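PDB 4X7G: precorrin-6A reductase from Rhodobacter capsulatus, which catalyses the NADPH-dependent reduction of precorrin-6A to precorrin-6B, a step in the biosynthesis of the cobalamin corrin ring. Local coordinates for residues 32-37 against 135-140; 3-8 against 57-62. All coordinates share one frame; numbering follows the deposited sequence.

Contact 1: residues 32-37 against 135-140. With 3Y8 (3-[(1R,2S,3S,7S,11S,16S,17R,18R,19R)-2,7,12,18-tetrakis(2-hydroxy-2-oxoethyl)-3,13-bis(3-hydroxy-3-oxopropyl)-1,2,5,7,11,17-hexamethyl-17-(3-oxidanyl-3-oxidanylidene-prop-1-enyl)-3,6,8,10,15,16,18,19,21,24-decahydrocorrin-8-yl]propanoic acid), chain C.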
ATOM      1  N   ALA A  32       6.215   5.736  -7.413  1.00 12.54           N
ATOM      2  CA  ALA A  32       7.356   6.358  -6.738  1.00 13.02           C
ATOM      3  C   ALA A  32       8.706   5.888  -7.285  1.00 12.84           C
ATOM      4  O   ALA A  32       9.687   6.645  -7.153  1.00 15.16           O
ATOM      5  CB  ALA A  32       7.327   5.946  -5.268  1.00 15.08           C
ATOM      6  N   GLY A  33       8.770   4.731  -7.800  1.00 13.00           N
ATOM      7  CA  GLY A  33      10.060   4.118  -8.165  1.00 14.82           C
ATOM      8  C   GLY A  33      10.717   3.381  -7.016  1.00 16.29           C
ATOM      9  O   GLY A  33      11.969   3.318  -7.035  1.00 18.85           O
ATOM     10  N   ARG A  34       9.954   2.863  -6.053  1.00 15.46           N
ATOM     11  CA  ARG A  34      10.521   2.135  -4.893  1.00 16.15           C
ATOM     12  C   ARG A  34      11.011   0.767  -5.306  1.00 18.12           C
ATOM     13  O   ARG A  34      11.854   0.167  -4.545  1.00 20.48           O
ATOM     14  CB  ARG A  34       9.466   2.050  -3.784  1.00 16.15           C
ATOM     15  CG  ARG A  34      10.020   1.796  -2.387  1.00 20.40           C
ATOM     16  CD  ARG A  34      10.820   2.988  -1.811  1.00 20.04           C
ATOM     17  NE  ARG A  34      10.000   4.166  -1.535  1.00 19.51           N
ATOM     18  CZ  ARG A  34      10.005   5.301  -2.251  1.00 19.99           C
ATOM     19  NH1 ARG A  34      10.865   5.501  -3.259  1.00 20.41           N
ATOM     20  NH2 ARG A  34       9.157   6.246  -1.916  1.00 21.05           N
ATOM     21  N   THR A  35      10.599   0.214  -6.406  1.00 16.51           N
ATOM     22  CA  THR A  35      11.033  -1.072  -6.859  1.00 15.79           C
ATOM     23  C   THR A  35      11.744  -1.031  -8.158  1.00 18.61           C
ATOM     24  O   THR A  35      11.673   0.001  -8.909  1.00 19.06           O
ATOM     25  CB  THR A  35       9.842  -2.050  -6.956  1.00 14.03           C
ATOM     26  OG1 THR A  35       8.936  -1.520  -7.937  1.00 15.33           O
ATOM     27  CG2 THR A  35       9.152  -2.257  -5.636  1.00 15.75           C
ATOM     28  N   GLY A  36      12.434  -2.102  -8.494  1.00 18.26           N
ATOM     29  CA  GLY A  36      13.341  -2.033  -9.633  1.00 20.60           C
ATOM     30  C   GLY A  36      12.608  -1.932 -10.935  1.00 19.85           C
ATOM     31  O   GLY A  36      13.031  -1.213 -11.903  1.00 25.01           O
ATOM     32  N   ALA A  37      11.541  -2.662 -11.088  1.00 17.82           N
ATOM     33  CA  ALA A  37      10.818  -2.726 -12.337  1.00 19.96           C
ATOM     34  C   ALA A  37       9.304  -2.936 -12.051  1.00 17.32           C
ATOM     35  O   ALA A  37       8.776  -4.017 -12.172  1.00 18.56           O
ATOM     36  CB  ALA A  37      11.373  -3.849 -13.196  1.00 23.07           C
ATOM     37  N   GLY A 135       7.206  -5.675   4.042  1.00 12.39           N
ATOM     38  CA  GLY A 135       7.981  -5.131   2.944  1.00 15.19           C
ATOM     39  C   GLY A 135       9.382  -4.979   3.329  1.00 14.47           C
ATOM     40  O   GLY A 135      10.024  -5.771   4.045  1.00 14.37           O
ATOM     41  N   LYS A 136      10.036  -3.944   2.786  1.00 14.28           N
ATOM     42  CA  LYS A 136      11.416  -3.695   2.962  1.00 14.96           C
ATOM     43  C   LYS A 136      11.794  -2.483   3.814  1.00 14.77           C
ATOM     44  O   LYS A 136      12.867  -2.475   4.414  1.00 16.28           O
ATOM     45  CB  LYS A 136      12.105  -3.611   1.556  1.00 17.82           C
ATOM     46  CG  LYS A 136      12.047  -2.314   0.881  1.00 22.77           C
ATOM     47  CD  LYS A 136      13.071  -2.279  -0.305  1.00 23.65           C
ATOM     48  CE  LYS A 136      12.857  -0.966  -1.097  1.00 27.57           C
ATOM     49  NZ  LYS A 136      11.547  -0.632  -1.722  1.00 31.27           N
ATOM     50  N   GLN A 137      11.032  -1.431   3.763  1.00 14.40           N
ATOM     51  CA  GLN A 137      11.575  -0.133   4.238  1.00 16.33           C
ATOM     52  C   GLN A 137      11.856  -0.142   5.706  1.00 16.41           C
ATOM     53  O   GLN A 137      12.750   0.629   6.149  1.00 18.52           O
ATOM     54  CB  GLN A 137      10.652   1.016   3.855  1.00 16.92           C
ATOM     55  CG  GLN A 137      10.521   1.253   2.335  1.00 17.47           C
ATOM     56  CD  GLN A 137       9.556   2.370   1.991  1.00 19.87           C
ATOM     57  OE1 GLN A 137       9.986   3.408   1.409  1.00 22.53           O
ATOM     58  NE2 GLN A 137       8.311   2.260   2.404  1.00 19.43           N
ATOM     59  N   HIS A 138      11.083  -0.884   6.507  1.00 15.58           N
ATOM     60  CA  HIS A 138      11.148  -0.806   7.955  1.00 17.97           C
ATOM     61  C   HIS A 138      11.596  -2.043   8.613  1.00 18.47           C
ATOM     62  O   HIS A 138      11.499  -2.213   9.828  1.00 17.09           O
ATOM     63  CB  HIS A 138       9.851  -0.157   8.525  1.00 19.27           C
ATOM     64  CG  HIS A 138       9.689   1.245   8.034  1.00 21.96           C
ATOM     65  ND1 HIS A 138       8.693   1.679   7.168  1.00 27.74           N
ATOM     66  CD2 HIS A 138      10.505   2.322   8.231  1.00 25.03           C
ATOM     67  CE1 HIS A 138       8.911   2.956   6.859  1.00 23.97           C
ATOM     68  NE2 HIS A 138       9.989   3.365   7.492  1.00 29.22           N
ATOM     69  N   LEU A 139      12.194  -2.953   7.842  1.00 18.90           N
ATOM     70  CA  LEU A 139      12.765  -4.201   8.460  1.00 20.77           C
ATOM     71  C   LEU A 139      13.757  -3.956   9.438  1.00 18.71           C
ATOM     72  O   LEU A 139      13.895  -4.728  10.456  1.00 18.65           O
ATOM     73  CB  LEU A 139      13.469  -5.059   7.404  1.00 23.64           C
ATOM     74  CG  LEU A 139      12.498  -5.587   6.418  1.00 25.15           C
ATOM     75  CD1 LEU A 139      13.265  -6.397   5.329  1.00 23.71           C
ATOM     76  CD2 LEU A 139      11.352  -6.362   7.053  1.00 30.74           C
ATOM     77  N   ARG A 140      14.541  -2.893   9.314  1.00 19.82           N
ATOM     78  CA  ARG A 140      15.540  -2.590  10.243  1.00 19.16           C
ATOM     79  C   ARG A 140      15.018  -2.362  11.671  1.00 18.81           C
ATOM     80  O   ARG A 140      15.701  -2.538  12.641  1.00 17.56           O
ATOM     81  CB  ARG A 140      16.320  -1.229   9.960  1.00 26.76           C
ATOM     82  CG  ARG A 140      17.672  -1.359   9.263  1.00 27.15           C
ATOM     83  CD  ARG A 140      18.030  -0.013   8.649  1.00 29.39           C
ATOM     84  NE  ARG A 140      18.516   1.041   9.569  1.00 31.28           N
ATOM     85  CZ  ARG A 140      19.783   1.309   9.864  1.00 36.88           C
ATOM     86  NH1 ARG A 140      20.759   0.531   9.376  1.00 34.53           N
ATOM     87  NH2 ARG A 140      20.090   2.399  10.612  1.00 32.28           N
TER
HETATM   88  C48 3Y8 C 302       6.302  -0.038  -6.120  1.00 12.87           C
HETATM   89  C47 3Y8 C 302       4.656  -2.151  -7.875  1.00 12.90           C
HETATM   90  C43 3Y8 C 302      -1.014  -4.602  -8.265  1.00 16.83           C
HETATM   91  C42 3Y8 C 302       0.020  -4.973  -7.119  1.00 13.86           C
HETATM   92  C41 3Y8 C 302      -0.238  -3.920  -6.059  1.00 13.64           C
HETATM   93  C38 3Y8 C 302      -1.162  -3.209  -2.320  1.00 15.35           C
HETATM   94  C37 3Y8 C 302      -1.162  -4.551  -2.940  1.00 14.62           C
HETATM   95  C36 3Y8 C 302      -0.004  -6.472  -4.062  1.00 15.60           C
HETATM   96  C35 3Y8 C 302       0.544  -6.172  -0.993  1.00 12.30           C
HETATM   97  C32 3Y8 C 302       2.642  -8.988   2.352  1.00 14.08           C
HETATM   98  C31 3Y8 C 302       2.521  -7.405   2.360  1.00 14.99           C
HETATM   99  C2  3Y8 C 302       3.617  -4.245   1.453  1.00 12.47           C
HETATM  100  C1  3Y8 C 302       4.362  -3.821   0.139  1.00 14.09           C
HETATM  101  C4  3Y8 C 302       2.431  -4.898  -0.523  1.00 12.84           C
HETATM  102  C5  3Y8 C 302       1.483  -5.276  -1.396  1.00 13.92           C
HETATM  103  C7  3Y8 C 302       0.203  -4.991  -3.611  1.00 13.63           C
HETATM  104  C8  3Y8 C 302       0.588  -4.182  -4.804  1.00 12.36           C
HETATM  105  C6  3Y8 C 302       1.319  -4.812  -2.752  1.00 13.29           C
HETATM  106  C3  3Y8 C 302       2.641  -5.317   0.932  1.00 12.72           C
HETATM  107  C11 3Y8 C 302       4.175  -3.121  -5.493  1.00 12.64           C
HETATM  108  C12 3Y8 C 302       4.834  -2.160  -6.349  1.00 11.28           C
HETATM  109  C13 3Y8 C 302       5.573  -1.303  -5.657  1.00 11.89           C
HETATM  110  C14 3Y8 C 302       5.503  -1.700  -4.262  1.00 11.82           C
HETATM  111  C15 3Y8 C 302       6.160  -1.053  -3.237  1.00 13.46           C
HETATM  112  C16 3Y8 C 302       5.999  -1.528  -1.859  1.00 14.19           C
HETATM  113  C17 3Y8 C 302       6.887  -1.123  -0.713  1.00 13.73           C
HETATM  114  C18 3Y8 C 302       6.287  -1.972   0.453  1.00 13.74           C
HETATM  115  C19 3Y8 C 302       4.815  -2.364  -0.006  1.00 14.37           C
HETATM  116  C20 3Y8 C 302       5.501  -4.792  -0.189  1.00 14.08           C
HETATM  117  C21 3Y8 C 302       5.658  -3.163  -8.581  1.00 13.75           C
HETATM  118  C24 3Y8 C 302       4.475  -4.572  -5.882  1.00 13.39           C
HETATM  119  C25 3Y8 C 302       4.552  -4.811   2.536  1.00 13.55           C
HETATM  120  C26 3Y8 C 302       2.754  -3.090   1.979  1.00 14.59           C
HETATM  121  O59 3Y8 C 302      10.024  -4.990  -1.428  1.00 16.45           O
HETATM  122  C57 3Y8 C 302       9.772  -3.746  -1.731  1.00 18.01           C
HETATM  123  O58 3Y8 C 302      10.551  -2.923  -2.280  1.00 20.98           O
HETATM  124  C56 3Y8 C 302       8.459  -3.233  -1.206  1.00 15.96           C
HETATM  125  C55 3Y8 C 302       8.357  -1.687  -1.006  1.00 15.13           C
HETATM  126  C54 3Y8 C 302       6.866   0.364  -0.452  1.00 14.30           C
HETATM  127  C60 3Y8 C 302       6.196  -1.314   1.829  1.00 15.00           C
HETATM  128  C61 3Y8 C 302       7.450  -1.063   2.531  1.00 14.61           C
HETATM  129  O62 3Y8 C 302       7.365  -0.267   3.540  1.00 17.22           O
HETATM  130  O63 3Y8 C 302       8.529  -1.625   2.193  1.00 14.14           O
HETATM  131  N24 3Y8 C 302       4.854  -2.104  -1.454  1.00 13.18           N
HETATM  132  N23 3Y8 C 302       4.689  -2.789  -4.191  1.00 12.32           N
HETATM  133  C49 3Y8 C 302       5.407   1.185  -5.879  1.00 14.30           C
HETATM  134  C50 3Y8 C 302       5.930   2.502  -6.351  1.00 13.88           C
HETATM  135  O51 3Y8 C 302       7.082   2.593  -6.833  1.00 14.18           O
HETATM  136  O52 3Y8 C 302       5.064   3.450  -6.311  1.00 14.02           O
HETATM  137  O23 3Y8 C 302       5.145  -3.893  -9.454  1.00 16.05           O
HETATM  138  O22 3Y8 C 302       6.811  -3.154  -8.221  1.00 15.37           O
HETATM  139  C10 3Y8 C 302       2.642  -2.814  -5.495  1.00 13.34           C
HETATM  140  C9  3Y8 C 302       1.836  -3.717  -4.627  1.00 12.11           C
HETATM  141  N22 3Y8 C 302       2.309  -4.144  -3.378  1.00 13.17           N
HETATM  142  O44 3Y8 C 302      -2.162  -5.033  -8.087  1.00 18.13           O
HETATM  143  O45 3Y8 C 302      -0.562  -4.142  -9.230  1.00 19.70           O
HETATM  144  O39 3Y8 C 302      -2.279  -2.604  -2.389  1.00 16.16           O
HETATM  145  O40 3Y8 C 302      -0.189  -2.833  -1.670  1.00 16.96           O
HETATM  146  N21 3Y8 C 302       3.372  -4.097  -0.893  1.00 14.15           N
HETATM  147  C27 3Y8 C 302       1.853  -3.493   3.182  1.00 14.35           C
HETATM  148  O28 3Y8 C 302       2.375  -3.412   4.301  1.00 17.16           O
HETATM  149  O29 3Y8 C 302       0.700  -3.869   2.990  1.00 14.81           O
HETATM  150  C30 3Y8 C 302       2.937  -6.847   1.034  1.00 13.77           C
HETATM  151  O34 3Y8 C 302       3.846  -9.412   2.190  1.00 16.73           O
HETATM  152  O33 3Y8 C 302       1.558  -9.479   2.666  1.00 15.65           O
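Arg34 meets Lys136 and Gln137 where the loops following strands 27-31 and 129-132, one from each of the two Rossmann-fold sheets, face each other across the precorrin site. The second loop carries a type I beta turn from Lys136 to Leu139.

Direct polar links between the loops are few. The ammonium of Lys136 donates to the backbone carbonyl Arg34 O, though the exact placement of NZ is uncertain, since it also crowds Arg34 CG. Arg34 NE gives Gln137 OE1 a weak bond, bent to 125° at the hydrogen. Bends at chi2 and chi3 of Arg34 bring NE to that amide and NH2 to its stronger partner, the NADP diphosphate, in a salt bridge.

Backbone amides hold two carboxylates of the bound reduced precorrin (3Y8). Ala32 N donates to 3Y8 O52 (2.8 Å) and Arg34 N to 3Y8 O51 (3.0 Å). On the other loop, 3Y8 O63 accepts from the amides of both Lys136 and Gln137. Gly33 and Gly135 adopt backbone angles that suit glycine.

Side chains add further bonds, as do Arg173 and Lys206 from outside the two loops. Thr35 OG1 donates to 3Y8 O22 at 2.7 Å. The long chain of Lys136 carries NZ to a further carboxylate of 3Y8, at O58. Gln137 NE2 also bonds the NADP diphosphate, and it reaches 3Y8 O62 at 2.9 Å.

Contact 2: residues 3-8 against 57-62. With NAP (NADP nicotinamide-adenine-dinucleotide phosphate), chain B.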
ATOM      1  N   ARG A   3      -7.911  15.788 -17.126  1.00 12.40           N
ATOM      2  CA  ARG A   3      -6.651  15.070 -17.205  1.00 12.56           C
ATOM      3  C   ARG A   3      -6.364  14.547 -15.779  1.00 12.40           C
ATOM      4  O   ARG A   3      -6.096  15.374 -14.886  1.00 13.32           O
ATOM      5  CB  ARG A   3      -5.484  15.882 -17.743  1.00 15.57           C
ATOM      6  CG  ARG A   3      -4.259  14.972 -18.023  1.00 17.30           C
ATOM      7  CD  ARG A   3      -3.171  15.662 -18.854  1.00 19.75           C
ATOM      8  NE  ARG A   3      -2.026  14.822 -19.190  1.00 20.90           N
ATOM      9  CZ  ARG A   3      -1.969  13.849 -20.094  1.00 24.48           C
ATOM     10  NH1 ARG A   3      -0.756  13.244 -20.116  1.00 24.63           N
ATOM     11  NH2 ARG A   3      -2.992  13.534 -20.958  1.00 23.63           N
ATOM     12  N   LEU A   4      -6.476  13.250 -15.572  1.00 10.98           N
ATOM     13  CA  LEU A   4      -6.373  12.680 -14.250  1.00  9.76           C
ATOM     14  C   LEU A   4      -5.000  12.283 -13.927  1.00 10.50           C
ATOM     15  O   LEU A   4      -4.245  11.797 -14.803  1.00 12.01           O
ATOM     16  CB  LEU A   4      -7.292  11.493 -14.210  1.00 10.76           C
ATOM     17  CG  LEU A   4      -8.763  11.659 -14.674  1.00 11.36           C
ATOM     18  CD1 LEU A   4      -9.531  10.352 -14.561  1.00 11.14           C
ATOM     19  CD2 LEU A   4      -9.428  12.797 -13.951  1.00 12.89           C
ATOM     20  N   LEU A   5      -4.648  12.373 -12.642  1.00 10.54           N
ATOM     21  CA  LEU A   5      -3.389  11.787 -12.113  1.00 10.11           C
ATOM     22  C   LEU A   5      -3.793  10.752 -11.083  1.00 10.54           C
ATOM     23  O   LEU A   5      -4.470  11.080 -10.121  1.00 11.05           O
ATOM     24  CB  LEU A   5      -2.502  12.871 -11.471  1.00 11.31           C
ATOM     25  CG  LEU A   5      -1.226  12.363 -10.808  1.00 12.44           C
ATOM     26  CD1 LEU A   5      -0.282  11.783 -11.800  1.00 13.34           C
ATOM     27  CD2 LEU A   5      -0.595  13.507 -10.061  1.00 14.00           C
ATOM     28  N   VAL A   6      -3.333   9.533 -11.282  1.00  9.73           N
ATOM     29  CA  VAL A   6      -3.534   8.455 -10.300  1.00  9.54           C
ATOM     30  C   VAL A   6      -2.218   8.188  -9.632  1.00 10.25           C
ATOM     31  O   VAL A   6      -1.273   7.753 -10.272  1.00 10.15           O
ATOM     32  CB  VAL A   6      -4.061   7.192 -10.967  1.00 10.39           C
ATOM     33  CG1 VAL A   6      -4.175   6.077  -9.932  1.00 11.82           C
ATOM     34  CG2 VAL A   6      -5.370   7.437 -11.720  1.00 11.88           C
ATOM     35  N   LEU A   7      -2.163   8.494  -8.337  1.00  9.90           N
ATOM     36  CA  LEU A   7      -1.012   8.122  -7.547  1.00 10.86           C
ATOM     37  C   LEU A   7      -1.200   6.667  -7.169  1.00 11.15           C
ATOM     38  O   LEU A   7      -2.208   6.335  -6.518  1.00 10.91           O
ATOM     39  CB  LEU A   7      -0.854   9.034  -6.317  1.00 10.99           C
ATOM     40  CG  LEU A   7      -0.802  10.542  -6.637  1.00 12.50           C
ATOM     41  CD1 LEU A   7      -0.810  11.315  -5.291  1.00 13.12           C
ATOM     42  CD2 LEU A   7       0.386  10.873  -7.474  1.00 14.24           C
ATOM     43  N   GLY A   8      -0.278   5.787  -7.576  1.00 10.45           N
ATOM     44  CA  GLY A   8      -0.503   4.369  -7.523  1.00 10.80           C
ATOM     45  C   GLY A   8       0.282   3.631  -6.495  1.00 12.48           C
ATOM     46  O   GLY A   8       0.712   4.219  -5.500  1.00 13.05           O
ATOM     47  N   VAL A  57       3.174  20.469  -6.906  1.00 16.14           N
ATOM     48  CA  VAL A  57       2.495  21.684  -7.412  1.00 16.19           C
ATOM     49  C   VAL A  57       2.913  22.020  -8.854  1.00 16.53           C
ATOM     50  O   VAL A  57       2.090  22.229  -9.761  1.00 17.07           O
ATOM     51  CB  VAL A  57       2.782  22.869  -6.456  1.00 17.49           C
ATOM     52  CG1 VAL A  57       2.434  24.206  -7.135  1.00 18.63           C
ATOM     53  CG2 VAL A  57       2.005  22.713  -5.197  1.00 19.66           C
ATOM     54  N   ASP A  58       4.207  22.010  -9.064  1.00 16.26           N
ATOM     55  CA  ASP A  58       4.760  22.321 -10.339  1.00 18.75           C
ATOM     56  C   ASP A  58       4.267  21.327 -11.395  1.00 17.77           C
ATOM     57  O   ASP A  58       3.929  21.645 -12.535  1.00 17.67           O
ATOM     58  CB  ASP A  58       6.313  22.373 -10.384  1.00 23.61           C
ATOM     59  CG  ASP A  58       6.871  22.752 -11.767  1.00 34.21           C
ATOM     60  OD1 ASP A  58       6.570  23.904 -12.215  1.00 35.98           O
ATOM     61  OD2 ASP A  58       7.594  21.897 -12.428  1.00 43.49           O
ATOM     62  N   TYR A  59       4.309  20.042 -11.069  1.00 17.25           N
ATOM     63  CA  TYR A  59       3.836  18.993 -11.994  1.00 16.81           C
ATOM     64  C   TYR A  59       2.359  19.177 -12.340  1.00 15.79           C
ATOM     65  O   TYR A  59       1.974  19.100 -13.522  1.00 15.91           O
ATOM     66  CB  TYR A  59       4.060  17.617 -11.335  1.00 17.19           C
ATOM     67  CG  TYR A  59       3.520  16.534 -12.170  1.00 16.70           C
ATOM     68  CD1 TYR A  59       4.256  16.016 -13.174  1.00 18.67           C
ATOM     69  CD2 TYR A  59       2.226  16.070 -11.945  1.00 18.61           C
ATOM     70  CE1 TYR A  59       3.746  14.945 -13.971  1.00 19.73           C
ATOM     71  CE2 TYR A  59       1.686  15.088 -12.750  1.00 20.37           C
ATOM     72  CZ  TYR A  59       2.400  14.547 -13.668  1.00 17.59           C
ATOM     73  OH  TYR A  59       1.831  13.577 -14.427  1.00 23.35           O
ATOM     74  N   LEU A  60       1.534  19.372 -11.313  1.00 15.24           N
ATOM     75  CA  LEU A  60       0.117  19.500 -11.590  1.00 15.13           C
ATOM     76  C   LEU A  60      -0.160  20.651 -12.573  1.00 16.49           C
ATOM     77  O   LEU A  60      -1.029  20.594 -13.428  1.00 16.56           O
ATOM     78  CB  LEU A  60      -0.666  19.755 -10.283  1.00 15.98           C
ATOM     79  CG  LEU A  60      -0.619  18.622  -9.254  1.00 14.15           C
ATOM     80  CD1 LEU A  60      -1.263  19.048  -7.938  1.00 15.67           C
ATOM     81  CD2 LEU A  60      -1.374  17.374  -9.801  1.00 15.20           C
ATOM     82  N   THR A  61       0.646  21.711 -12.394  1.00 17.06           N
ATOM     83  CA  THR A  61       0.436  22.928 -13.209  1.00 18.26           C
ATOM     84  C   THR A  61       0.923  22.654 -14.643  1.00 17.49           C
ATOM     85  O   THR A  61       0.186  22.915 -15.608  1.00 19.93           O
ATOM     86  CB  THR A  61       1.197  24.128 -12.550  1.00 18.16           C
ATOM     87  OG1 THR A  61       0.733  24.295 -11.233  1.00 21.87           O
ATOM     88  CG2 THR A  61       0.994  25.417 -13.360  1.00 22.74           C
ATOM     89  N   ARG A  62       2.119  22.171 -14.789  1.00 18.46           N
ATOM     90  CA  ARG A  62       2.678  21.987 -16.139  1.00 20.10           C
ATOM     91  C   ARG A  62       1.973  20.924 -16.904  1.00 19.94           C
ATOM     92  O   ARG A  62       1.855  20.986 -18.141  1.00 19.29           O
ATOM     93  CB  ARG A  62       4.160  21.784 -16.139  1.00 27.56           C
ATOM     94  CG  ARG A  62       4.686  20.604 -15.456  1.00 32.99           C
ATOM     95  CD  ARG A  62       6.169  20.546 -15.774  1.00 40.55           C
ATOM     96  NE  ARG A  62       6.940  21.628 -15.149  1.00 45.27           N
ATOM     97  CZ  ARG A  62       7.262  22.814 -15.682  1.00 51.10           C
ATOM     98  NH1 ARG A  62       6.873  23.164 -16.906  1.00 60.68           N
ATOM     99  NH2 ARG A  62       7.991  23.679 -14.961  1.00 53.63           N
TER
HETATM  100  PA  NAP B 301       5.759   7.720   1.356  1.00 15.82           P
HETATM  101  O1A NAP B 301       6.700   7.511   2.533  1.00 18.47           O
HETATM  102  O2A NAP B 301       4.524   8.253   1.616  1.00 15.80           O
HETATM  103  O5B NAP B 301       6.427   8.533   0.233  1.00 17.88           O
HETATM  104  C5B NAP B 301       7.761   9.080   0.239  1.00 17.73           C
HETATM  105  C4B NAP B 301       8.094   9.893  -0.989  1.00 15.94           C
HETATM  106  O4B NAP B 301       8.063   8.982  -2.174  1.00 16.40           O
HETATM  107  C3B NAP B 301       7.027  10.871  -1.405  1.00 16.66           C
HETATM  108  O3B NAP B 301       7.141  12.071  -0.637  1.00 20.16           O
HETATM  109  C2B NAP B 301       7.208  11.024  -2.859  1.00 16.37           C
HETATM  110  O2B NAP B 301       8.437  11.724  -3.130  1.00 17.83           O
HETATM  111  C1B NAP B 301       7.466   9.673  -3.293  1.00 14.98           C
HETATM  112  N9A NAP B 301       6.270   8.877  -3.678  1.00 14.67           N
HETATM  113  C8A NAP B 301       5.493   8.059  -2.890  1.00 13.63           C
HETATM  114  N7A NAP B 301       4.489   7.498  -3.616  1.00 13.82           N
HETATM  115  C5A NAP B 301       4.619   8.066  -4.854  1.00 12.63           C
HETATM  116  C6A NAP B 301       3.866   7.890  -6.076  1.00 12.56           C
HETATM  117  N6A NAP B 301       2.882   6.986  -6.186  1.00 13.41           N
HETATM  118  N1A NAP B 301       4.215   8.599  -7.172  1.00 13.34           N
HETATM  119  C2A NAP B 301       5.277   9.492  -7.043  1.00 15.07           C
HETATM  120  N3A NAP B 301       6.076   9.736  -6.005  1.00 13.99           N
HETATM  121  C4A NAP B 301       5.718   8.987  -4.924  1.00 13.42           C
HETATM  122  O3  NAP B 301       5.447   6.339   0.584  1.00 19.20           O
HETATM  123  PN  NAP B 301       6.237   4.910   0.504  1.00 17.41           P
HETATM  124  O1N NAP B 301       5.889   4.043   1.706  1.00 19.51           O
HETATM  125  O2N NAP B 301       7.658   5.118   0.201  1.00 19.97           O
HETATM  126  O5D NAP B 301       5.455   4.203  -0.718  1.00 17.56           O
HETATM  127  C5D NAP B 301       6.128   4.084  -2.005  1.00 17.48           C
HETATM  128  C4D NAP B 301       5.173   3.538  -2.949  1.00 16.47           C
HETATM  129  O4D NAP B 301       4.917   2.180  -2.639  1.00 18.13           O
HETATM  130  C3D NAP B 301       3.839   4.305  -3.113  1.00 16.48           C
HETATM  131  O3D NAP B 301       3.404   4.412  -4.478  1.00 17.01           O
HETATM  132  C2D NAP B 301       2.870   3.425  -2.327  1.00 16.88           C
HETATM  133  O2D NAP B 301       1.558   3.406  -2.736  1.00 15.31           O
HETATM  134  C1D NAP B 301       3.523   2.029  -2.516  1.00 17.56           C
HETATM  135  N1N NAP B 301       3.294   1.214  -1.416  1.00 15.35           N
HETATM  136  C2N NAP B 301       3.470   1.396  -0.263  1.00 31.10           C
HETATM  137  C3N NAP B 301       3.029   0.295   0.380  1.00 28.40           C
HETATM  138  C7N NAP B 301       3.369   0.942   1.702  1.00 29.76           C
HETATM  139  O7N NAP B 301       3.815   2.146   1.316  1.00 18.32           O
HETATM  140  N7N NAP B 301       3.159   0.285   2.926  1.00 17.58           N
HETATM  141  C4N NAP B 301       2.390  -0.910  -0.383  1.00 29.80           C
HETATM  142  C5N NAP B 301       2.224  -1.082  -1.882  1.00 13.88           C
HETATM  143  C6N NAP B 301       2.722   0.167  -2.189  1.00 28.11           C
HETATM  144  P2B NAP B 301       8.410  13.333  -3.412  1.00 22.60           P
HETATM  145  O1X NAP B 301       9.811  13.483  -3.951  1.00 25.32           O
HETATM  146  O2X NAP B 301       7.331  13.648  -4.276  1.00 21.10           O
HETATM  147  O3X NAP B 301       7.974  14.095  -2.125  1.00 27.76           O
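Leu5, on the first strand of the N-terminal Rossmann-type sheet, sends both methyls into helix 52-63 and meets Tyr59 and Leu60. The side chain leaves the strand pointing toward the helix, and its torsions (chi1 176°, chi2 66°) turn the two methyls to these neighbours. Leu5 CD2 lies 3.9 Å from Tyr59 CE2. The same methyl is 4.0 Å from Leu60 CD2, while Leu5 CD1 touches Tyr59 OH. Branching suits leucine to this place: CD1 and CD2 spread over the Tyr59 side chain while CD2 also meets Leu60, whose side chain crosses that of Leu5 at about a right angle. No hydrogen bond joins the segments.

The helix's outward side is polar and more exposed. There Arg62 grips Asp58 side-on in a salt bridge, NE and NH2 both directed to OD2, with Arg62 NE 2.8 Å from Asp58 OD2. Thr61 bonds back to Val57 O through its amide and through OG1, from opposite faces of that carbonyl.

At the strand's C-terminal end, Gly8 O accepts from the nicotinamide ribose hydroxyl O2D of NADP at 3.0 Å. Tyr59 also stacks edge-to-face with Phe50 and makes a cation-pi contact with Arg46. Strand 4-7 runs between strands 27-31 and 67-70; Val6 packs on helix 11-22, while Val57 carries helix 52-63 onto helix 77-90.

From the N terminus the chain passes through 3-8, 32-37, 57-62 and 135-140, so the two contacts cross. Contact 2 closes a loop of 48 residues, holding helix 52-63 against the first strand of the N-terminal sheet. Contact 1 starts inside that loop, just after strand 27-31, and closes 97 residues later, beyond strand 129-132 of the second sheet. One therefore builds the interior of a single Rossmann-fold domain, whereas the other bridges two domains over their shared cleft. Their centres are about 23 Å apart and they do not touch, but NADP spans both, its nicotinamide ribose at 3-8 and its diphosphate at 32-37.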